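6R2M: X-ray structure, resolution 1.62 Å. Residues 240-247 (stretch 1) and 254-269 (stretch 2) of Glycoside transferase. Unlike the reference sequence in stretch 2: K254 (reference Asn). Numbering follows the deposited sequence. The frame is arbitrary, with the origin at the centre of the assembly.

Stretch 1, residues 240-247: SKGKVYAR
Stretch 2 (254-269) KPSSENESTAVYAFLT

Stretch 1 leaves a helix at G242 (phi 67°) and runs extended through K243 and V244; stretch 2 is irregular until a helix starts at T262. The chains run antiparallel, with CA of R247 5.5 Å from CA of S256 and CA of A246 4.7 Å from CA of E260.

P255 CG lies 3.4 Å from CD2 of Y245 (chi1 m, chi2 -75°), an apolar contact between proline and the tyrosine ring. S256 N then donates to R247 O at 2.9 Å. S257 (chi1 p) points CA-to-CB away from stretch 1, and its OG accepts from N259 N at 3.1 Å. E258 brings its O to the edge of the Y245 ring, 3.3 Å from CD1, while a water joins E258 OE1, Y245 OH and K243 NZ. N259 O accepts from A246 N at 2.9 Å, the second backbone bond of the pairing.

E260 (m, t) forms a long salt bridge, OE1 to K243 NZ, 3.5 Å, reinforced by a shared water. S261 (t) caps the helix, OG accepting from V264 N at 3.0 Å, and its CB meets A246 CB at 3.7 Å.

Along the helix, V264 CG1 packs 4.3 Å from CG1 of V244 (t). Y265 (m) OH donates to E260 OE2 at 2.5 Å and accepts from V244 N at 3.1 Å. L268 (m, t) packs CD1 3.7 Å from V244 CB.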

ATOM      1  N   SER A 240      -7.188  26.258   3.352  1.00 13.02           N
ATOM      2  CA  SER A 240      -8.524  26.836   3.447  1.00 15.52           C
ATOM      3  C   SER A 240      -9.426  26.083   4.412  1.00 16.71           C
ATOM      4  O   SER A 240     -10.280  26.703   5.056  1.00 17.57           O
ATOM      5  CB  SER A 240      -9.188  26.899   2.065  1.00 17.82           C
ATOM      6  OG  SER A 240      -9.396  25.604   1.521  1.00 19.98           O
ATOM      7  N   LYS A 241      -9.241  24.771   4.551  1.00 14.76           N
ATOM      8  CA  LYS A 241     -10.126  23.950   5.359  1.00 12.67           C
ATOM      9  C   LYS A 241      -9.441  23.298   6.547  1.00 10.47           C
ATOM     10  O   LYS A 241     -10.139  22.832   7.456  1.00 15.43           O
ATOM     11  CB  LYS A 241     -10.773  22.856   4.498  1.00 13.94           C
ATOM     12  CG  LYS A 241     -11.592  23.423   3.335  1.00 16.70           C
ATOM     13  CD  LYS A 241     -11.887  22.383   2.279  1.00 25.41           C
ATOM     14  CE  LYS A 241     -12.487  23.029   1.031  1.00 33.90           C
ATOM     15  NZ  LYS A 241     -13.063  22.014   0.099  1.00 32.23           N
ATOM     16  N   GLY A 242      -8.114  23.260   6.576  1.00 11.26           N
ATOM     17  CA  GLY A 242      -7.436  22.526   7.623  1.00 15.83           C
ATOM     18  C   GLY A 242      -7.650  21.035   7.559  1.00 13.12           C
ATOM     19  O   GLY A 242      -7.442  20.339   8.556  1.00 13.40           O
ATOM     20  N   LYS A 243      -8.072  20.524   6.406  1.00 12.05           N
ATOM     21  CA  LYS A 243      -8.368  19.111   6.209  1.00  7.88           C
ATOM     22  C   LYS A 243      -8.123  18.774   4.749  1.00 10.63           C
ATOM     23  O   LYS A 243      -8.087  19.655   3.885  1.00 11.75           O
ATOM     24  CB  LYS A 243      -9.820  18.752   6.544  1.00 13.28           C
ATOM     25  CG  LYS A 243     -10.275  19.041   7.960  1.00 11.41           C
ATOM     26  CD  LYS A 243     -11.758  18.700   8.089  1.00 14.45           C
ATOM     27  CE  LYS A 243     -12.257  18.909   9.500  1.00 18.92           C
ATOM     28  NZ  LYS A 243     -13.675  18.476   9.615  1.00 21.75           N
ATOM     29  N   VAL A 244      -8.003  17.478   4.475  1.00  9.50           N
ATOM     30  CA  VAL A 244      -8.144  16.942   3.128  1.00  6.95           C
ATOM     31  C   VAL A 244      -9.179  15.830   3.208  1.00  9.42           C
ATOM     32  O   VAL A 244      -9.083  14.948   4.067  1.00  9.33           O
ATOM     33  CB  VAL A 244      -6.807  16.430   2.558  1.00  7.72           C
ATOM     34  CG1 VAL A 244      -7.021  15.779   1.185  1.00  8.89           C
ATOM     35  CG2 VAL A 244      -5.779  17.570   2.445  1.00  8.42           C
ATOM     36  N   TYR A 245     -10.196  15.898   2.365  1.00  7.91           N
ATOM     37  CA  TYR A 245     -11.308  14.976   2.506  1.00  8.73           C
ATOM     38  C   TYR A 245     -11.033  13.660   1.788  1.00  7.11           C
ATOM     39  O   TYR A 245     -10.133  13.555   0.950  1.00  8.43           O
ATOM     40  CB  TYR A 245     -12.585  15.637   1.995  1.00  8.72           C
ATOM     41  CG  TYR A 245     -12.987  16.781   2.897  1.00  9.33           C
ATOM     42  CD1 TYR A 245     -13.563  16.532   4.128  1.00 10.80           C
ATOM     43  CD2 TYR A 245     -12.751  18.098   2.531  1.00 12.87           C
ATOM     44  CE1 TYR A 245     -13.926  17.579   4.971  1.00 13.74           C
ATOM     45  CE2 TYR A 245     -13.117  19.148   3.363  1.00 11.86           C
ATOM     46  CZ  TYR A 245     -13.698  18.877   4.577  1.00 13.13           C
ATOM     47  OH  TYR A 245     -14.054  19.920   5.408  1.00 16.89           O
ATOM     48  N   ALA A 246     -11.825  12.639   2.146  1.00  6.84           N
ATOM     49  CA  ALA A 246     -11.593  11.290   1.642  1.00  9.35           C
ATOM     50  C   ALA A 246     -11.914  11.149   0.162  1.00  8.26           C
ATOM     51  O   ALA A 246     -11.263  10.355  -0.531  1.00  6.96           O
ATOM     52  CB  ALA A 246     -12.416  10.286   2.443  1.00  7.21           C
ATOM     53  N   ARG A 247     -12.928  11.861  -0.331  1.00  8.10           N
ATOM     54  CA  ARG A 247     -13.349  11.731  -1.721  1.00  7.77           C
ATOM     55  C   ARG A 247     -13.817  13.078  -2.242  1.00  7.64           C
ATOM     56  O   ARG A 247     -14.444  13.840  -1.505  1.00  9.39           O
ATOM     57  CB  ARG A 247     -14.489  10.725  -1.882  1.00  8.73           C
ATOM     58  CG  ARG A 247     -14.106   9.288  -1.593  1.00 10.36           C
ATOM     59  CD  ARG A 247     -15.325   8.431  -1.454  1.00 14.79           C
ATOM     60  NE  ARG A 247     -14.981   7.015  -1.334  1.00 19.64           N
ATOM     61  CZ  ARG A 247     -14.874   6.357  -0.186  1.00 26.44           C
ATOM     62  NH1 ARG A 247     -15.075   6.984   0.966  1.00 28.37           N
ATOM     63  NH2 ARG A 247     -14.560   5.065  -0.191  1.00 27.05           N
ATOM     64  N   LYS A 254     -15.372  19.862  -5.222  1.00 16.15           N
ATOM     65  CA  LYS A 254     -15.920  19.869  -3.874  1.00 17.29           C
ATOM     66  C   LYS A 254     -15.906  18.463  -3.280  1.00 14.95           C
ATOM     67  O   LYS A 254     -15.993  17.469  -4.012  1.00 13.18           O
ATOM     68  CB  LYS A 254     -17.344  20.418  -3.882  1.00 19.27           C
ATOM     69  CG  LYS A 254     -17.382  21.890  -4.264  1.00 25.66           C
ATOM     70  CD  LYS A 254     -18.772  22.488  -4.165  1.00 34.94           C
ATOM     71  CE  LYS A 254     -18.689  23.975  -3.851  1.00 35.74           C
ATOM     72  NZ  LYS A 254     -17.300  24.498  -4.027  1.00 39.48           N
ATOM     73  N   PRO A 255     -15.776  18.340  -1.960  1.00 13.92           N
ATOM     74  CA  PRO A 255     -15.772  17.006  -1.347  1.00 10.37           C
ATOM     75  C   PRO A 255     -17.111  16.310  -1.564  1.00 11.95           C
ATOM     76  O   PRO A 255     -18.162  16.952  -1.594  1.00 13.90           O
ATOM     77  CB  PRO A 255     -15.508  17.292   0.139  1.00 11.78           C
ATOM     78  CG  PRO A 255     -15.107  18.740   0.209  1.00 22.43           C
ATOM     79  CD  PRO A 255     -15.726  19.416  -0.958  1.00 14.51           C
ATOM     80  N   SER A 256     -17.067  14.982  -1.751  1.00  9.60           N
ATOM     81  CA  SER A 256     -18.305  14.216  -1.882  1.00 10.02           C
ATOM     82  C   SER A 256     -19.120  14.262  -0.605  1.00 13.72           C
ATOM     83  O   SER A 256     -20.352  14.227  -0.649  1.00 13.82           O
ATOM     84  CB  SER A 256     -17.999  12.766  -2.233  1.00 14.27           C
ATOM     85  OG  SER A 256     -17.254  12.700  -3.429  1.00 11.36           O
ATOM     86  N   SER A 257     -18.432  14.294   0.528  1.00 10.93           N
ATOM     87  CA  SER A 257     -19.001  14.509   1.845  1.00 10.60           C
ATOM     88  C   SER A 257     -17.869  15.062   2.695  1.00 13.33           C
ATOM     89  O   SER A 257     -16.730  15.195   2.227  1.00 11.35           O
ATOM     90  CB  SER A 257     -19.574  13.214   2.429  1.00 17.61           C
ATOM     91  OG  SER A 257     -18.533  12.372   2.900  1.00 11.39           O
ATOM     92  N   GLU A 258     -18.155  15.363   3.959  1.00  9.08           N
ATOM     93  CA  GLU A 258     -17.060  15.840   4.796  1.00  8.61           C
ATOM     94  C   GLU A 258     -16.314  14.704   5.485  1.00  8.91           C
ATOM     95  O   GLU A 258     -15.484  14.965   6.365  1.00  9.18           O
ATOM     96  CB  GLU A 258     -17.576  16.874   5.802  1.00 12.16           C
ATOM     97  CG  GLU A 258     -18.089  18.111   5.064  1.00 14.85           C
ATOM     98  CD  GLU A 258     -18.170  19.363   5.922  1.00 20.89           C
ATOM     99  OE1 GLU A 258     -17.732  19.332   7.087  1.00 17.18           O
ATOM    100  OE2 GLU A 258     -18.680  20.391   5.418  1.00 21.89           O
ATOM    101  N   ASN A 259     -16.527  13.459   5.054  1.00  8.67           N
ATOM    102  CA  ASN A 259     -15.780  12.351   5.638  1.00  8.84           C
ATOM    103  C   ASN A 259     -14.282  12.494   5.380  1.00  7.26           C
ATOM    104  O   ASN A 259     -13.846  12.846   4.277  1.00  7.63           O
ATOM    105  CB  ASN A 259     -16.273  11.015   5.069  1.00  9.80           C
ATOM    106  CG  ASN A 259     -17.631  10.622   5.608  1.00 14.17           C
ATOM    107  OD1 ASN A 259     -18.280  11.398   6.313  1.00 18.35           O
ATOM    108  ND2 ASN A 259     -18.079   9.420   5.258  1.00 23.50           N
ATOM    109  N   GLU A 260     -13.495  12.230   6.407  1.00  8.13           N
ATOM    110  CA  GLU A 260     -12.046  12.167   6.278  1.00 11.29           C
ATOM    111  C   GLU A 260     -11.601  10.709   6.276  1.00  8.42           C
ATOM    112  O   GLU A 260     -12.352   9.810   6.661  1.00 12.43           O
ATOM    113  CB  GLU A 260     -11.373  12.938   7.413  1.00 10.59           C
ATOM    114  CG  GLU A 260     -11.514  14.454   7.288  1.00 12.41           C
ATOM    115  CD  GLU A 260     -11.235  15.181   8.607  1.00 10.24           C
ATOM    116  OE1 GLU A 260     -12.166  15.270   9.434  1.00 12.27           O
ATOM    117  OE2 GLU A 260     -10.084  15.635   8.829  1.00  8.60           O
ATOM    118  N   SER A 261     -10.369  10.478   5.820  1.00  9.70           N
ATOM    119  CA  SER A 261      -9.817   9.132   5.703  1.00  7.35           C
ATOM    120  C   SER A 261      -8.518   9.037   6.482  1.00  7.07           C
ATOM    121  O   SER A 261      -7.610   9.847   6.280  1.00  7.37           O
ATOM    122  CB  SER A 261      -9.557   8.759   4.247  1.00 10.03           C
ATOM    123  OG  SER A 261      -8.581   7.713   4.163  1.00  7.50           O
ATOM    124  N   THR A 262      -8.437   8.044   7.373  1.00  6.36           N
ATOM    125  CA  THR A 262      -7.190   7.803   8.093  1.00  6.84           C
ATOM    126  C   THR A 262      -6.042   7.524   7.128  1.00  9.29           C
ATOM    127  O   THR A 262      -4.957   8.105   7.252  1.00  7.51           O
ATOM    128  CB  THR A 262      -7.382   6.647   9.067  1.00  8.01           C
ATOM    129  OG1 THR A 262      -8.354   7.022  10.046  1.00  9.48           O
ATOM    130  CG2 THR A 262      -6.079   6.322   9.770  1.00  7.27           C
ATOM    131  N   ALA A 263      -6.267   6.637   6.149  1.00  6.96           N
ATOM    132  CA  ALA A 263      -5.197   6.305   5.213  1.00  7.83           C
ATOM    133  C   ALA A 263      -4.739   7.528   4.423  1.00  7.61           C
ATOM    134  O   ALA A 263      -3.540   7.690   4.170  1.00  7.53           O
ATOM    135  CB  ALA A 263      -5.638   5.182   4.274  1.00  7.41           C
ATOM    136  N   VAL A 264      -5.673   8.411   4.053  1.00  6.72           N
ATOM    137  CA  VAL A 264      -5.309   9.629   3.332  1.00  5.59           C
ATOM    138  C   VAL A 264      -4.361  10.482   4.157  1.00  6.35           C
ATOM    139  O   VAL A 264      -3.367  11.000   3.644  1.00  7.88           O
ATOM    140  CB  VAL A 264      -6.567  10.412   2.930  1.00  6.34           C
ATOM    141  CG1 VAL A 264      -6.172  11.826   2.497  1.00  9.05           C
ATOM    142  CG2 VAL A 264      -7.250   9.689   1.789  1.00 10.67           C
ATOM    143  N   TYR A 265      -4.629  10.624   5.457  1.00  4.76           N
ATOM    144  CA  TYR A 265      -3.698  11.416   6.262  1.00  5.59           C
ATOM    145  C   TYR A 265      -2.371  10.700   6.475  1.00  6.85           C
ATOM    146  O   TYR A 265      -1.324  11.362   6.547  1.00  7.40           O
ATOM    147  CB  TYR A 265      -4.333  11.775   7.601  1.00  5.17           C
ATOM    148  CG  TYR A 265      -5.385  12.857   7.464  1.00  6.14           C
ATOM    149  CD1 TYR A 265      -5.140  13.987   6.690  1.00  6.93           C
ATOM    150  CD2 TYR A 265      -6.608  12.756   8.119  1.00  6.31           C
ATOM    151  CE1 TYR A 265      -6.100  14.986   6.549  1.00  9.67           C
ATOM    152  CE2 TYR A 265      -7.578  13.764   7.999  1.00  9.40           C
ATOM    153  CZ  TYR A 265      -7.306  14.875   7.208  1.00  9.53           C
ATOM    154  OH  TYR A 265      -8.255  15.869   7.088  1.00  9.42           O
ATOM    155  N   ALA A 266      -2.374   9.366   6.572  1.00  7.78           N
ATOM    156  CA  ALA A 266      -1.102   8.655   6.666  1.00  8.28           C
ATOM    157  C   ALA A 266      -0.269   8.870   5.408  1.00  7.98           C
ATOM    158  O   ALA A 266       0.930   9.186   5.484  1.00  7.29           O
ATOM    159  CB  ALA A 266      -1.343   7.164   6.904  1.00  8.16           C
ATOM    160  N   PHE A 267      -0.900   8.771   4.236  1.00  8.13           N
ATOM    161  CA  PHE A 267      -0.150   8.941   2.995  1.00  8.16           C
ATOM    162  C   PHE A 267       0.222  10.399   2.751  1.00  7.52           C
ATOM    163  O   PHE A 267       1.290  10.656   2.198  1.00  8.18           O
ATOM    164  CB  PHE A 267      -0.943   8.384   1.822  1.00  6.75           C
ATOM    165  CG  PHE A 267      -1.164   6.903   1.902  1.00  5.39           C
ATOM    166  CD1 PHE A 267      -0.333   6.103   2.664  1.00 11.65           C
ATOM    167  CD2 PHE A 267      -2.221   6.319   1.233  1.00  8.66           C
ATOM    168  CE1 PHE A 267      -0.550   4.736   2.750  1.00 10.93           C
ATOM    169  CE2 PHE A 267      -2.444   4.963   1.299  1.00  8.32           C
ATOM    170  CZ  PHE A 267      -1.603   4.158   2.069  1.00  9.02           C
ATOM    171  N   LEU A 268      -0.625  11.355   3.162  1.00  6.97           N
ATOM    172  CA  LEU A 268      -0.232  12.766   3.091  1.00  8.08           C
ATOM    173  C   LEU A 268       0.998  13.045   3.941  1.00  7.42           C
ATOM    174  O   LEU A 268       1.893  13.792   3.527  1.00  9.41           O
ATOM    175  CB  LEU A 268      -1.377  13.659   3.554  1.00  9.32           C
ATOM    176  CG  LEU A 268      -2.434  13.985   2.525  1.00  8.84           C
ATOM    177  CD1 LEU A 268      -3.636  14.552   3.243  1.00 11.06           C
ATOM    178  CD2 LEU A 268      -1.860  15.005   1.542  1.00 10.28           C
ATOM    179  N   THR A 269       1.036  12.495   5.155  1.00  8.27           N
ATOM    180  CA  THR A 269       2.181  12.693   6.025  1.00  9.31           C
ATOM    181  C   THR A 269       3.451  12.157   5.375  1.00 10.49           C
ATOM    182  O   THR A 269       4.477  12.846   5.340  1.00  9.88           O
ATOM    183  CB  THR A 269       1.896  12.032   7.371  1.00  8.55           C
ATOM    184  OG1 THR A 269       0.755  12.686   7.949  1.00  8.57           O
ATOM    185  CG2 THR A 269       3.088  12.152   8.305  1.00 13.65           C
TER
HETATM  186  O   HOH W   1     -14.747  16.102   8.651  1.00 12.43           O
HETATM  187  O   HOH W   2     -15.313  19.222   7.795  1.00 19.89           O
HETATM  188  O   HOH W   3      -8.595  12.510   4.882  1.00  9.52           O
HETATM  189  O   HOH W   4     -16.013  21.901   3.876  1.00 28.14           O
HETATM  190  O   HOH W   5     -15.099  12.812   1.756  1.00 10.18           O